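Local coordinates for protein ECXA (Escherichia coli, PDB 4L63) that binds a zinc ion and is probably a metallopeptidase of the Met-zincin family, at residues F123-L134 with M144-L154. Residues are numbered along the deposited sequence; the frame is centred on the assembly and turned at random.
Sequences FNRIVMNNFEKL and MSPEEYIKLKL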
loop_
_atom_site.group_PDB
_atom_site.type_symbol
_atom_site.label_atom_id
_atom_site.label_comp_id
_atom_site.label_asym_id
_atom_site.label_seq_id
_atom_site.Cartn_x
_atom_site.Cartn_y
_atom_site.Cartn_z
ATOM N N PHE A 123 -8.283 2.318 40.242
ATOM C CA PHE A 123 -9.623 2.143 39.689
ATOM C C PHE A 123 -10.681 2.773 40.593
ATOM O O PHE A 123 -11.505 3.559 40.134
ATOM C CB PHE A 123 -9.928 0.659 39.466
ATOM C CG PHE A 123 -9.555 0.166 38.094
ATOM C CD1 PHE A 123 -8.297 -0.347 37.847
ATOM C CD2 PHE A 123 -10.462 0.230 37.048
ATOM C CE1 PHE A 123 -7.945 -0.796 36.587
ATOM C CE2 PHE A 123 -10.117 -0.214 35.786
ATOM C CZ PHE A 123 -8.855 -0.728 35.555
ATOM N N ASN A 124 -10.635 2.442 41.880
ATOM C CA ASN A 124 -11.574 2.990 42.858
ATOM C C ASN A 124 -11.630 4.519 42.856
ATOM O O ASN A 124 -12.643 5.115 43.220
ATOM C CB ASN A 124 -11.216 2.494 44.262
ATOM C CG ASN A 124 -11.335 0.991 44.395
ATOM O OD1 ASN A 124 -12.340 0.405 44.006
ATOM N ND2 ASN A 124 -10.304 0.357 44.941
ATOM N N ARG A 125 -10.535 5.139 42.427
ATOM C CA ARG A 125 -10.386 6.589 42.452
ATOM C C ARG A 125 -10.690 7.258 41.111
ATOM O O ARG A 125 -11.450 8.227 41.056
ATOM C CB ARG A 125 -8.963 6.945 42.897
ATOM C CG ARG A 125 -8.609 8.427 42.874
ATOM C CD ARG A 125 -9.443 9.251 43.841
ATOM N NE ARG A 125 -9.034 10.654 43.838
ATOM C CZ ARG A 125 -9.485 11.572 42.989
ATOM N NH1 ARG A 125 -10.370 11.247 42.054
ATOM N NH2 ARG A 125 -9.047 12.821 43.073
ATOM N N ILE A 126 -10.102 6.745 40.030
ATOM C CA ILE A 126 -10.145 7.456 38.754
ATOM C C ILE A 126 -10.845 6.726 37.599
ATOM O O ILE A 126 -10.734 7.161 36.454
ATOM C CB ILE A 126 -8.711 7.818 38.267
ATOM C CG1 ILE A 126 -7.950 6.569 37.812
ATOM C CG2 ILE A 126 -7.934 8.552 39.349
ATOM C CD1 ILE A 126 -6.617 6.868 37.151
ATOM N N VAL A 127 -11.571 5.642 37.872
ATOM C CA VAL A 127 -12.177 4.879 36.774
ATOM C C VAL A 127 -13.348 5.623 36.123
ATOM O O VAL A 127 -13.618 5.439 34.935
ATOM C CB VAL A 127 -12.668 3.479 37.229
ATOM C CG1 VAL A 127 -13.934 3.584 38.040
ATOM C CG2 VAL A 127 -12.901 2.579 36.023
ATOM N N MET A 128 -14.033 6.473 36.886
ATOM C CA MET A 128 -15.194 7.184 36.359
ATOM C C MET A 128 -14.916 8.668 36.142
ATOM O O MET A 128 -15.845 9.466 36.018
ATOM C CB MET A 128 -16.399 7.010 37.287
ATOM C CG MET A 128 -16.910 5.580 37.381
ATOM S SD MET A 128 -18.707 5.498 37.495
ATOM C CE MET A 128 -19.030 6.680 38.805
ATOM N N ASN A 129 -13.638 9.031 36.082
ATOM C CA ASN A 129 -13.245 10.416 35.855
ATOM C C ASN A 129 -13.685 10.940 34.494
ATOM O O ASN A 129 -13.725 12.149 34.270
ATOM C CB ASN A 129 -11.733 10.569 36.001
ATOM C CG ASN A 129 -11.316 10.840 37.429
ATOM O OD1 ASN A 129 -12.030 10.500 38.373
ATOM N ND2 ASN A 129 -10.153 11.455 37.596
ATOM N N ASN A 130 -14.016 10.036 33.582
ATOM C CA ASN A 130 -14.463 10.453 32.266
ATOM C C ASN A 130 -15.827 9.855 31.947
ATOM O O ASN A 130 -16.208 9.747 30.783
ATOM C CB ASN A 130 -13.417 10.069 31.223
ATOM C CG ASN A 130 -12.235 11.008 31.223
ATOM O OD1 ASN A 130 -11.122 10.624 31.582
ATOM N ND2 ASN A 130 -12.467 12.246 30.812
ATOM N N PHE A 131 -16.611 9.537 32.956
ATOM C CA PHE A 131 -17.894 8.906 32.700
ATOM C C PHE A 131 -18.886 9.721 31.894
ATOM O O PHE A 131 -19.566 9.177 31.051
ATOM C CB PHE A 131 -18.536 8.503 34.010
ATOM C CG PHE A 131 -19.846 7.790 33.849
ATOM C CD1 PHE A 131 -19.885 6.511 33.329
ATOM C CD2 PHE A 131 -21.036 8.401 34.231
ATOM C CE1 PHE A 131 -21.086 5.849 33.184
ATOM C CE2 PHE A 131 -22.236 7.741 34.096
ATOM C CZ PHE A 131 -22.261 6.458 33.575
ATOM N N GLU A 132 -19.009 11.012 32.128
ATOM C CA GLU A 132 -20.093 11.673 31.445
ATOM C C GLU A 132 -19.608 12.649 30.382
ATOM O O GLU A 132 -20.420 13.204 29.653
ATOM C CB GLU A 132 -20.950 12.333 32.527
ATOM C CG GLU A 132 -22.311 12.844 32.149
ATOM C CD GLU A 132 -22.604 14.148 32.825
ATOM O OE1 GLU A 132 -22.075 14.327 33.956
ATOM O OE2 GLU A 132 -23.337 14.986 32.238
ATOM N N LYS A 133 -18.295 12.877 30.305
ATOM C CA LYS A 133 -17.754 13.564 29.136
ATOM C C LYS A 133 -17.740 12.532 27.988
ATOM O O LYS A 133 -17.833 12.878 26.795
ATOM C CB LYS A 133 -16.363 14.143 29.414
ATOM C CG LYS A 133 -16.479 15.484 30.124
ATOM C CD LYS A 133 -17.700 16.211 29.544
ATOM C CE LYS A 133 -17.395 17.629 29.118
ATOM N NZ LYS A 133 -18.523 18.242 28.351
ATOM N N LEU A 134 -17.665 11.252 28.363
ATOM C CA LEU A 134 -17.935 10.161 27.417
ATOM C C LEU A 134 -19.448 9.962 27.172
ATOM O O LEU A 134 -19.857 9.695 26.039
ATOM C CB LEU A 134 -17.312 8.838 27.887
ATOM C CG LEU A 134 -15.802 8.642 27.687
ATOM C CD1 LEU A 134 -15.413 7.189 27.944
ATOM C CD2 LEU A 134 -15.308 9.125 26.320
ATOM N N MET A 144 -25.716 2.539 29.501
ATOM C CA MET A 144 -24.826 1.755 30.353
ATOM C C MET A 144 -24.752 2.296 31.781
ATOM O O MET A 144 -24.793 3.507 32.009
ATOM C CB MET A 144 -23.419 1.680 29.736
ATOM C CG MET A 144 -22.511 2.863 30.033
ATOM S SD MET A 144 -20.905 2.740 29.207
ATOM C CE MET A 144 -20.549 0.992 29.362
ATOM N N SER A 145 -24.658 1.377 32.737
ATOM C CA SER A 145 -24.599 1.721 34.152
ATOM C C SER A 145 -23.162 2.005 34.577
ATOM O O SER A 145 -22.222 1.658 33.855
ATOM C CB SER A 145 -25.188 0.586 34.998
ATOM O OG SER A 145 -24.347 -0.554 34.979
ATOM N N PRO A 146 -22.984 2.650 35.746
ATOM C CA PRO A 146 -21.639 2.813 36.306
ATOM C C PRO A 146 -20.930 1.475 36.494
ATOM O O PRO A 146 -19.700 1.423 36.469
ATOM C CB PRO A 146 -21.901 3.489 37.655
ATOM C CG PRO A 146 -23.159 4.247 37.443
ATOM C CD PRO A 146 -23.991 3.403 36.517
ATOM N N GLU A 147 -21.703 0.408 36.669
ATOM C CA GLU A 147 -21.136 -0.921 36.850
ATOM C C GLU A 147 -20.435 -1.422 35.589
ATOM O O GLU A 147 -19.312 -1.914 35.667
ATOM C CB GLU A 147 -22.218 -1.915 37.279
ATOM C CG GLU A 147 -21.860 -3.369 37.008
ATOM C CD GLU A 147 -22.394 -4.312 38.067
ATOM O OE1 GLU A 147 -23.193 -3.865 38.916
ATOM O OE2 GLU A 147 -22.011 -5.500 38.050
ATOM N N GLU A 148 -21.079 -1.287 34.431
ATOM C CA GLU A 148 -20.512 -1.851 33.206
ATOM C C GLU A 148 -19.519 -0.939 32.496
ATOM O O GLU A 148 -18.756 -1.406 31.655
ATOM C CB GLU A 148 -21.618 -2.260 32.230
ATOM C CG GLU A 148 -22.886 -1.449 32.311
ATOM C CD GLU A 148 -24.065 -2.184 31.705
ATOM O OE1 GLU A 148 -24.321 -3.334 32.119
ATOM O OE2 GLU A 148 -24.729 -1.617 30.813
ATOM N N TYR A 149 -19.511 0.348 32.828
ATOM C CA TYR A 149 -18.463 1.226 32.318
ATOM C C TYR A 149 -17.143 0.902 33.020
ATOM O O TYR A 149 -16.065 1.163 32.484
ATOM C CB TYR A 149 -18.827 2.704 32.497
ATOM C CG TYR A 149 -17.689 3.652 32.166
ATOM C CD1 TYR A 149 -17.395 3.985 30.846
ATOM C CD2 TYR A 149 -16.911 4.216 33.173
ATOM C CE1 TYR A 149 -16.354 4.847 30.539
ATOM C CE2 TYR A 149 -15.871 5.079 32.875
ATOM C CZ TYR A 149 -15.596 5.390 31.557
ATOM O OH TYR A 149 -14.562 6.249 31.262
ATOM N N ILE A 150 -17.235 0.320 34.214
ATOM C CA ILE A 150 -16.051 -0.089 34.964
ATOM C C ILE A 150 -15.525 -1.441 34.452
ATOM O O ILE A 150 -14.312 -1.667 34.418
ATOM C CB ILE A 150 -16.345 -0.157 36.485
ATOM C CG1 ILE A 150 -16.619 1.248 37.031
ATOM C CG2 ILE A 150 -15.175 -0.759 37.244
ATOM C CD1 ILE A 150 -17.139 1.264 38.453
ATOM N N LYS A 151 -16.431 -2.328 34.036
ATOM C CA LYS A 151 -16.023 -3.588 33.403
ATOM C C LYS A 151 -15.413 -3.333 32.025
ATOM O O LYS A 151 -14.443 -3.986 31.637
ATOM C CB LYS A 151 -17.204 -4.560 33.275
ATOM C CG LYS A 151 -18.213 -4.499 34.411
ATOM C CD LYS A 151 -19.566 -5.065 33.995
ATOM C CE LYS A 151 -19.901 -6.360 34.701
ATOM N NZ LYS A 151 -21.377 -6.568 34.731
ATOM N N LEU A 152 -15.994 -2.388 31.291
ATOM C CA LEU A 152 -15.475 -1.991 29.987
ATOM C C LEU A 152 -14.033 -1.520 30.123
ATOM O O LEU A 152 -13.147 -1.981 29.402
ATOM C CB LEU A 152 -16.342 -0.887 29.373
ATOM C CG LEU A 152 -15.837 -0.249 28.073
ATOM C CD1 LEU A 152 -15.665 -1.301 26.995
ATOM C CD2 LEU A 152 -16.770 0.860 27.604
ATOM N N LYS A 153 -13.815 -0.611 31.070
ATOM C CA LYS A 153 -12.494 -0.059 31.343
ATOM C C LYS A 153 -11.514 -1.148 31.775
ATOM O O LYS A 153 -10.329 -1.093 31.446
ATOM C CB LYS A 153 -12.588 1.027 32.418
ATOM C CG LYS A 153 -11.844 2.311 32.082
ATOM C CD LYS A 153 -12.611 3.139 31.060
ATOM C CE LYS A 153 -11.905 4.456 30.770
ATOM N NZ LYS A 153 -10.430 4.298 30.651
ATOM N N LEU A 154 -12.013 -2.143 32.502
ATOM C CA LEU A 154 -11.156 -3.218 32.984
ATOM C C LEU A 154 -10.688 -4.129 31.850
ATOM O O LEU A 154 -9.508 -4.468 31.779
ATOM C CB LEU A 154 -11.868 -4.047 34.056
ATOM C CG LEU A 154 -10.896 -4.726 35.020
ATOM C CD1 LEU A 154 -10.472 -3.762 36.116
ATOM C CD2 LEU A 154 -11.500 -5.996 35.616
#
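Tyr149 reaches from the start of helix 146-165 to the turns that link helices 120-126 and 131-137, a worked example of one aromatic side chain packing against a helix-helix connection, where it touches Val127, Met128, Phe131 and Leu134. With CG anti to the backbone N (chi1 172°), its ring projects away from its own helix. Phe131 meets it in a T-shaped stack: the edge of Phe131 points at the face of Tyr149, the ring centroids lie 5.5 Å apart and the planes stand at 72°. The rim of Tyr149 is lined by other atoms. Tyr149 CE2 comes within 3.1 Å of Val127 O, a close approach of an aromatic C-H edge to a carbonyl, while Leu134 CD1 sits 3.6 Å from Tyr149 CE1 and equally near the hydroxyl. That hydroxyl is buried without a hydrogen-bonding partner in the model.

A second aromatic contact is a CH-pi interaction, in which Leu154 CD1 lies over one face of Phe123, 3.8 Å from the ring centroid. The two methyls of Val127 divide between neighbouring side chains of one helix face: CG1 meets Ile150 CG1 at 3.7 Å, and CG2 rests against Lys153 CB at 3.9 Å. Further toward the helix start, the bent chain of Met128 brings SD to 3.8 Å from Pro146 CB.

The contact joins helices 120-126 and 131-137 and their connecting turns to the first part of helix 146-165, which further along carries the zinc ligands His160 and His164. Ile44 of strand 41-44 touches Phe123, Ile150 and Leu154, and Ile208 of helix 207-215 touches Leu134, Tyr149 and Lys153.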